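Local coordinates for protein B-agarase (PDB 4BQ2) that hydrolyses agarose as a family 50 exo-beta-agarase, probably releasing short sugar units from the ends of its chains, at residues A[402-407]-A[421-426]; A[612-617]-A[638-643]. One frame throughout, in Å; residues are numbered along the deposited sequence.

Interaction 1 (A[402-407]-A[421-426]); sequences VTVDRM and PAYYDN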
# COMPACT_ATOMS: atom_id res chain seq x y z
N VAL A 402 -2.85 26.28 -0.44
CA VAL A 402 -2.85 25.78 -1.81
C VAL A 402 -3.40 24.33 -1.87
O VAL A 402 -4.10 23.98 -2.80
CB VAL A 402 -1.39 25.81 -2.39
CG1 VAL A 402 -1.28 25.03 -3.69
CG2 VAL A 402 -0.94 27.26 -2.60
N THR A 403 -3.06 23.49 -0.89
CA THR A 403 -3.57 22.11 -0.87
C THR A 403 -5.12 22.09 -0.82
O THR A 403 -5.77 21.40 -1.59
CB THR A 403 -2.96 21.34 0.32
OG1 THR A 403 -1.56 21.13 0.03
CG2 THR A 403 -3.67 19.98 0.56
N VAL A 404 -5.70 22.84 0.10
CA VAL A 404 -7.17 22.94 0.17
C VAL A 404 -7.72 23.52 -1.16
O VAL A 404 -8.68 22.98 -1.73
CB VAL A 404 -7.66 23.78 1.40
CG1 VAL A 404 -9.15 23.98 1.38
CG2 VAL A 404 -7.28 23.09 2.70
N ASP A 405 -7.09 24.57 -1.68
CA ASP A 405 -7.55 25.16 -2.96
C ASP A 405 -7.48 24.13 -4.09
O ASP A 405 -8.37 24.09 -4.93
CB ASP A 405 -6.70 26.39 -3.34
CG ASP A 405 -7.05 27.63 -2.50
OD1 ASP A 405 -8.05 27.62 -1.70
OD2 ASP A 405 -6.33 28.64 -2.64
N ARG A 406 -6.41 23.32 -4.12
CA ARG A 406 -6.30 22.25 -5.13
C ARG A 406 -7.45 21.27 -4.95
O ARG A 406 -8.12 20.94 -5.90
CB ARG A 406 -5.00 21.46 -4.97
CG ARG A 406 -3.77 22.22 -5.44
CD ARG A 406 -2.51 21.58 -4.88
NE ARG A 406 -1.33 21.94 -5.69
CZ ARG A 406 -0.08 21.66 -5.36
NH1 ARG A 406 0.22 20.97 -4.23
NH2 ARG A 406 0.89 22.08 -6.17
N MET A 407 -7.62 20.75 -3.73
CA MET A 407 -8.65 19.71 -3.50
C MET A 407 -10.01 20.17 -4.00
O MET A 407 -10.72 19.43 -4.71
CB MET A 407 -8.72 19.32 -2.02
CG MET A 407 -7.43 18.69 -1.50
SD MET A 407 -6.78 17.36 -2.53
CE MET A 407 -5.01 17.62 -2.39
N PRO A 421 -3.08 17.40 11.49
CA PRO A 421 -4.09 18.07 12.31
C PRO A 421 -4.18 19.59 12.13
O PRO A 421 -5.20 20.17 12.52
CB PRO A 421 -3.66 17.72 13.75
CG PRO A 421 -2.96 16.43 13.60
CD PRO A 421 -2.21 16.53 12.30
N ALA A 422 -3.15 20.22 11.55
CA ALA A 422 -3.21 21.63 11.27
C ALA A 422 -4.32 21.95 10.24
O ALA A 422 -4.75 23.07 10.16
CB ALA A 422 -1.84 22.14 10.79
N TYR A 423 -4.77 20.97 9.45
CA TYR A 423 -5.87 21.17 8.49
C TYR A 423 -7.25 21.02 9.14
O TYR A 423 -8.26 21.31 8.53
CB TYR A 423 -5.86 20.11 7.38
CG TYR A 423 -4.80 20.27 6.33
CD1 TYR A 423 -5.01 21.10 5.24
CD2 TYR A 423 -3.60 19.58 6.42
CE1 TYR A 423 -4.02 21.24 4.25
CE2 TYR A 423 -2.61 19.72 5.47
CZ TYR A 423 -2.83 20.54 4.38
OH TYR A 423 -1.88 20.66 3.41
N TYR A 424 -7.29 20.58 10.38
CA TYR A 424 -8.60 20.19 10.98
C TYR A 424 -9.55 21.36 11.23
O TYR A 424 -10.77 21.14 11.41
CB TYR A 424 -8.37 19.45 12.29
CG TYR A 424 -7.87 18.03 12.11
CD1 TYR A 424 -7.54 17.50 10.84
CD2 TYR A 424 -7.62 17.23 13.24
CE1 TYR A 424 -7.04 16.20 10.73
CE2 TYR A 424 -7.15 15.94 13.12
CZ TYR A 424 -6.85 15.44 11.87
OH TYR A 424 -6.34 14.15 11.82
N ASP A 425 -9.01 22.58 11.24
CA ASP A 425 -9.87 23.75 11.34
C ASP A 425 -9.98 24.55 10.04
O ASP A 425 -10.33 25.73 10.08
CB ASP A 425 -9.47 24.67 12.51
CG ASP A 425 -8.09 25.30 12.33
OD1 ASP A 425 -7.34 24.85 11.45
OD2 ASP A 425 -7.76 26.24 13.09
N ASN A 426 -9.69 23.95 8.90
CA ASN A 426 -9.67 24.70 7.64
C ASN A 426 -11.05 25.24 7.31
O ASN A 426 -11.17 26.30 6.75
CB ASN A 426 -9.08 23.87 6.51
CG ASN A 426 -10.07 22.91 5.91
OD1 ASN A 426 -10.88 23.32 5.08
ND2 ASN A 426 -10.04 21.65 6.33
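Y423 reaches across from the loop to helix 394-410 and meets T403 and V404, two successive residues of the helix. The apolar part is made by methyl groups and ring carbons. V404 puts CG2 at the edge of the Y423 ring, near its plane, 3.9 Å from CD1 of Y423. T403 comes at the ring obliquely, its CG2 lying 3.9 Å from CE1 of Y423, and the two side chains cross almost at right angles. Y423 is long enough to place its phenol oxygen on the helix surface, where OH of Y423 sits 3.3 Å from CB of T403.

The hydroxyl of T403 finds its bonds outside the two segments. OG1 lies beside the backbone N (chi1 -70°), within the helix's own reach, and bonds W399 O one turn earlier and the hydroxyl of Y701. A threonine serves well here, with a methyl for the ring and a hydroxyl for the helix and Y701.

N426 touches V404 lightly, OD1 of N426 being 4.1 Å from CG1 of V404, and acts mainly on its own loop. Its ND2 donates to Y423 O at 2.9 Å with a straight N-H...O angle of 163°, in the carbonyl plane. Y423 O also accepts from N426 N, at 3.0 Å, closing a type I turn gripped by two bonds. OD1 accepts from the backbone N of R428 and I429, the former an Asx turn. The segment lies in the connection between helix 394-410 and strand 431-435, folded back on that helix, consistent with the (beta/alpha)8 barrel expected of family 50 enzymes.

Interaction 2 (A[612-617]-A[638-643]); sequences EVVKAA and WAFLAE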
# COMPACT_ATOMS: atom_id res chain seq x y z
N GLU A 612 -14.12 -13.74 9.41
CA GLU A 612 -14.48 -13.64 10.81
C GLU A 612 -14.20 -12.23 11.33
O GLU A 612 -14.94 -11.70 12.15
CB GLU A 612 -13.71 -14.66 11.66
CG GLU A 612 -14.13 -16.11 11.38
CD GLU A 612 -13.34 -16.83 10.30
OE1 GLU A 612 -12.61 -16.19 9.48
OE2 GLU A 612 -13.44 -18.09 10.28
N VAL A 613 -13.14 -11.62 10.81
CA VAL A 613 -12.69 -10.31 11.23
C VAL A 613 -13.54 -9.23 10.55
O VAL A 613 -13.90 -8.21 11.18
CB VAL A 613 -11.19 -10.14 10.91
CG1 VAL A 613 -10.73 -8.75 11.27
CG2 VAL A 613 -10.39 -11.15 11.71
N VAL A 614 -13.88 -9.47 9.28
CA VAL A 614 -14.75 -8.55 8.56
C VAL A 614 -16.12 -8.48 9.25
O VAL A 614 -16.66 -7.40 9.45
CB VAL A 614 -14.93 -8.96 7.08
CG1 VAL A 614 -15.82 -7.95 6.39
CG2 VAL A 614 -13.58 -9.04 6.34
N LYS A 615 -16.66 -9.63 9.65
CA LYS A 615 -18.00 -9.63 10.29
C LYS A 615 -17.99 -8.92 11.65
O LYS A 615 -18.94 -8.22 12.01
CB LYS A 615 -18.52 -11.05 10.40
CG LYS A 615 -18.96 -11.59 9.04
CD LYS A 615 -19.17 -13.10 9.08
CE LYS A 615 -19.99 -13.60 7.89
NZ LYS A 615 -20.05 -15.09 7.89
N ALA A 616 -16.87 -9.06 12.36
CA ALA A 616 -16.65 -8.35 13.62
C ALA A 616 -16.67 -6.84 13.39
O ALA A 616 -17.32 -6.11 14.15
CB ALA A 616 -15.33 -8.79 14.28
N ALA A 617 -15.99 -6.37 12.34
CA ALA A 617 -15.97 -4.95 12.00
C ALA A 617 -17.38 -4.49 11.62
O ALA A 617 -17.81 -3.38 11.98
CB ALA A 617 -14.98 -4.69 10.87
N TRP A 638 -16.03 -9.09 -4.39
CA TRP A 638 -16.78 -8.20 -3.48
C TRP A 638 -18.22 -8.64 -3.20
O TRP A 638 -18.96 -7.93 -2.54
CB TRP A 638 -16.68 -6.72 -3.93
CG TRP A 638 -15.23 -6.23 -3.83
CD1 TRP A 638 -14.32 -6.14 -4.85
CD2 TRP A 638 -14.54 -5.85 -2.63
NE1 TRP A 638 -13.09 -5.70 -4.35
CE2 TRP A 638 -13.21 -5.52 -2.99
CE3 TRP A 638 -14.93 -5.73 -1.29
CZ2 TRP A 638 -12.27 -5.07 -2.04
CZ3 TRP A 638 -13.98 -5.30 -0.34
CH2 TRP A 638 -12.66 -4.98 -0.72
N ALA A 639 -18.59 -9.85 -3.64
CA ALA A 639 -19.97 -10.33 -3.54
C ALA A 639 -20.44 -10.47 -2.09
O ALA A 639 -21.63 -10.30 -1.80
CB ALA A 639 -20.11 -11.66 -4.28
N PHE A 640 -19.51 -10.76 -1.19
CA PHE A 640 -19.77 -10.88 0.24
C PHE A 640 -20.40 -9.63 0.87
O PHE A 640 -21.10 -9.72 1.88
CB PHE A 640 -18.50 -11.27 1.00
CG PHE A 640 -17.49 -10.13 1.16
CD1 PHE A 640 -17.55 -9.26 2.27
CD2 PHE A 640 -16.50 -9.90 0.19
CE1 PHE A 640 -16.63 -8.24 2.41
CE2 PHE A 640 -15.59 -8.86 0.33
CZ PHE A 640 -15.66 -8.02 1.43
N LEU A 641 -20.16 -8.46 0.28
CA LEU A 641 -20.65 -7.18 0.83
C LEU A 641 -22.16 -7.17 0.97
O LEU A 641 -22.67 -6.50 1.86
CB LEU A 641 -20.26 -6.00 -0.08
CG LEU A 641 -18.74 -5.74 -0.16
CD1 LEU A 641 -18.51 -4.68 -1.22
CD2 LEU A 641 -18.19 -5.29 1.19
N ALA A 642 -22.85 -7.85 0.05
CA ALA A 642 -24.33 -7.85 0.02
C ALA A 642 -24.94 -8.46 1.27
O ALA A 642 -25.91 -7.92 1.79
CB ALA A 642 -24.87 -8.57 -1.22
N GLU A 643 -24.37 -9.56 1.75
CA GLU A 643 -24.87 -10.17 2.97
C GLU A 643 -24.62 -9.28 4.20
O GLU A 643 -25.44 -9.27 5.13
CB GLU A 643 -24.27 -11.57 3.19
CG GLU A 643 -24.77 -12.26 4.47
CD GLU A 643 -23.63 -12.86 5.31
OE1 GLU A 643 -22.79 -12.09 5.88
OE2 GLU A 643 -23.57 -14.12 5.41
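V614 and K615 of helix 611-620 face the chain around F640 and E643 across a backbone gap of 9.8 Å between CA of V614 and CA of L641, so side chains alone bridge it. Segment 638-643 makes a type I turn from W638 to L641, then enters helix 641-644.

V614 extends CG1, anti to its own N (chi1 -179°), to within 4.1 Å of CE1 of F640, approaching the ring obliquely. A branched valine gives a compact apolar knuckle, resting also on Y626 and L644. In F640, chi1 of 75° sends the flat apolar ring toward V614, crossing it at about a right angle, while CG of L641 lies over one ring face, offset toward the rim. Segment 638-643 belongs to the link between parallel strands 624-627 and 648-652, consistent with a beta-alpha-beta unit of the barrel; helix 611-620 precedes it.

The exposed edge suits long charged chains: the methylenes of K615 pass the carboxylate, CE of K615 being 3.8 Å from OE1 of E643. NZ of K615 stays 4.4 Å from OE2 of E643, too far for a salt bridge, although the opposite charges should attract mildly; crystal neighbours may influence this pose.

Interactions 1 and 2 do not touch: their centres lie about 34 Å apart and their nearest atoms about 21 Å apart. They follow one another along the chain, 402-426 closing before 612-643 opens. One sheet connects their surroundings. Y626, on strand 624-627, lies against V614 and L641 of interaction 2; that strand pairs with 648-652, which pairs in turn with 693-699, and Y701 just beyond this last strand bonds T403 of interaction 1. The first contact is buried, the second open at its charged edge. The calcium ion is bound by D7, E9, S37, K38 and D185, none of which belongs to either contact.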